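Local coordinates for fructose 1-phosphate kinase (Staphylococcus aureus, PDB 2JG5), which probably transfers phosphate from ATP to fructose 1-phosphate, or to tagatose 6-phosphate, as a kinase of the PfkB family, at residues A[41-46]-A[51-56]. Numbering follows the deposited sequence.
Sequences NVSRVL and VESTAL
Ser43 and Leu46 of helix 38-48 meet Val51 and Ser53 at the helix-to-strand turn that leads into strand 54-56, an inner strand of the parallel sheet in this ribokinase-like fold. The turn is closed by one backbone bond, Val51 N to Leu46 O at 2.9 Å. Farther along, the two serine hydroxyls face each other, Ser43 OG lying 2.9 Å from Ser53 OG. Ser43 OG lies between the hydroxyls of Ser53, on the incoming loop, and Thr4, on strand 2-6; its single proton has two acceptors in reach, and which of them it serves is undecided. The chi1 of 70° in Ser53 sets its OG between the backbone N and the carbonyl carbon, turned to the helix, where it also donates to a water at 2.6 Å. That water gives its own protons to Ser43 O (2.8 Å) and Val51 O (2.9 Å), bridging helix and incoming chain. Beside this polar seam, the Leu46 branches divide the apolar work: CD1 packs on Ser53 CB at 3.8 Å, while CD2 lies alongside Val51 CG1 at 4.2 Å. Ile2 touches both Leu46 and Val51, and Ala257 of helix 247-260 lies against Leu46. The example illustrates how polar groups can be accommodated in a buried helix-strand junction: one water donates to two main-chain carbonyls and accepts from the Ser53 hydroxyl, and the close hydroxyl pair probably helps link the helix to the chain entering the strand, where the direct backbone link is a single bond, while Thr4 links Ser43 to strand 2-6.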
loop_
_atom_site.group_PDB
_atom_site.type_symbol
_atom_site.label_atom_id
_atom_site.label_comp_id
_atom_site.label_asym_id
_atom_site.label_seq_id
_atom_site.Cartn_x
_atom_site.Cartn_y
_atom_site.Cartn_z
ATOM N N ASN A 41 2.165 -10.768 -15.525
ATOM C CA ASN A 41 1.841 -10.094 -16.772
ATOM C C ASN A 41 1.720 -11.104 -17.922
ATOM O O ASN A 41 0.807 -11.013 -18.744
ATOM C CB ASN A 41 2.876 -9.005 -17.083
ATOM C CG ASN A 41 2.614 -7.688 -16.328
ATOM O OD1 ASN A 41 1.687 -7.574 -15.510
ATOM N ND2 ASN A 41 3.432 -6.681 -16.620
ATOM N N VAL A 42 2.631 -12.075 -17.963
ATOM C CA VAL A 42 2.539 -13.139 -18.957
ATOM C C VAL A 42 1.172 -13.841 -18.825
ATOM O O VAL A 42 0.464 -14.017 -19.816
ATOM C CB VAL A 42 3.725 -14.174 -18.873
ATOM C CG1 VAL A 42 3.652 -15.165 -20.018
ATOM C CG2 VAL A 42 5.062 -13.484 -18.916
ATOM N N SER A 43 0.797 -14.212 -17.601
ATOM C CA SER A 43 -0.511 -14.839 -17.368
ATOM C C SER A 43 -1.652 -13.933 -17.850
ATOM O O SER A 43 -2.638 -14.421 -18.417
ATOM C CB SER A 43 -0.708 -15.213 -15.898
ATOM O OG SER A 43 0.077 -16.340 -15.563
ATOM N N ARG A 44 -1.494 -12.624 -17.631
ATOM C CA ARG A 44 -2.503 -11.641 -18.029
ATOM C C ARG A 44 -2.661 -11.593 -19.551
ATOM O O ARG A 44 -3.788 -11.563 -20.062
ATOM C CB ARG A 44 -2.178 -10.249 -17.493
ATOM C CG ARG A 44 -2.472 -10.011 -16.016
ATOM C CD ARG A 44 -2.858 -8.556 -15.832
ATOM N NE ARG A 44 -2.951 -8.112 -14.440
ATOM C CZ ARG A 44 -4.086 -7.746 -13.834
ATOM N NH1 ARG A 44 -5.241 -7.779 -14.498
ATOM N NH2 ARG A 44 -4.074 -7.338 -12.564
ATOM N N VAL A 45 -1.543 -11.599 -20.273
ATOM C CA VAL A 45 -1.601 -11.589 -21.736
ATOM C C VAL A 45 -2.063 -12.943 -22.292
ATOM O O VAL A 45 -2.870 -12.985 -23.220
ATOM C CB VAL A 45 -0.276 -11.127 -22.396
ATOM C CG1 VAL A 45 -0.442 -11.013 -23.911
ATOM C CG2 VAL A 45 0.162 -9.788 -21.826
ATOM N N LEU A 46 -1.579 -14.039 -21.710
ATOM C CA LEU A 46 -2.048 -15.358 -22.131
ATOM C C LEU A 46 -3.562 -15.384 -22.002
ATOM O O LEU A 46 -4.247 -15.858 -22.906
ATOM C CB LEU A 46 -1.408 -16.497 -21.326
ATOM C CG LEU A 46 0.053 -16.904 -21.575
ATOM C CD1 LEU A 46 0.528 -17.885 -20.505
ATOM C CD2 LEU A 46 0.290 -17.489 -22.985
ATOM N N VAL A 51 -5.825 -18.243 -23.247
ATOM C CA VAL A 51 -4.965 -19.366 -22.916
ATOM C C VAL A 51 -4.762 -19.425 -21.421
ATOM O O VAL A 51 -4.304 -18.454 -20.808
ATOM C CB VAL A 51 -3.610 -19.331 -23.681
ATOM C CG1 VAL A 51 -2.707 -20.468 -23.226
ATOM C CG2 VAL A 51 -3.837 -19.438 -25.198
ATOM N N GLU A 52 -5.115 -20.578 -20.847
ATOM C CA GLU A 52 -4.992 -20.815 -19.414
ATOM C C GLU A 52 -3.545 -20.879 -18.961
ATOM O O GLU A 52 -2.629 -21.199 -19.731
ATOM C CB GLU A 52 -5.716 -22.094 -18.970
ATOM C CG GLU A 52 -7.205 -22.166 -19.309
ATOM C CD GLU A 52 -8.013 -21.021 -18.724
ATOM O OE1 GLU A 52 -7.607 -20.440 -17.687
ATOM O OE2 GLU A 52 -9.072 -20.711 -19.306
ATOM N N SER A 53 -3.359 -20.552 -17.692
ATOM C CA SER A 53 -2.073 -20.635 -17.045
ATOM C C SER A 53 -2.362 -20.492 -15.574
ATOM O O SER A 53 -3.403 -19.954 -15.181
ATOM C CB SER A 53 -1.138 -19.520 -17.518
ATOM O OG SER A 53 -1.568 -18.260 -17.035
ATOM N N THR A 54 -1.445 -20.991 -14.764
ATOM C CA THR A 54 -1.560 -20.900 -13.327
ATOM C C THR A 54 -0.347 -20.165 -12.828
ATOM O O THR A 54 0.780 -20.563 -13.115
ATOM C CB THR A 54 -1.597 -22.303 -12.703
ATOM O OG1 THR A 54 -2.650 -23.042 -13.310
ATOM C CG2 THR A 54 -1.825 -22.237 -11.193
ATOM N N ALA A 55 -0.584 -19.092 -12.085
ATOM C CA ALA A 55 0.500 -18.304 -11.515
ATOM C C ALA A 55 1.124 -19.005 -10.305
ATOM O O ALA A 55 0.445 -19.345 -9.337
ATOM C CB ALA A 55 0.021 -16.903 -11.150
ATOM N N LEU A 56 2.426 -19.238 -10.394
ATOM C CA LEU A 56 3.211 -19.761 -9.285
ATOM C C LEU A 56 4.143 -18.662 -8.806
ATOM O O LEU A 56 4.266 -17.625 -9.459
ATOM C CB LEU A 56 4.021 -20.977 -9.732
ATOM C CG LEU A 56 3.298 -22.196 -10.303
ATOM C CD1 LEU A 56 4.326 -23.305 -10.508
ATOM C CD2 LEU A 56 2.150 -22.653 -9.409
HETATM O O HOH W 1 -3.448 -17.103 -18.412
#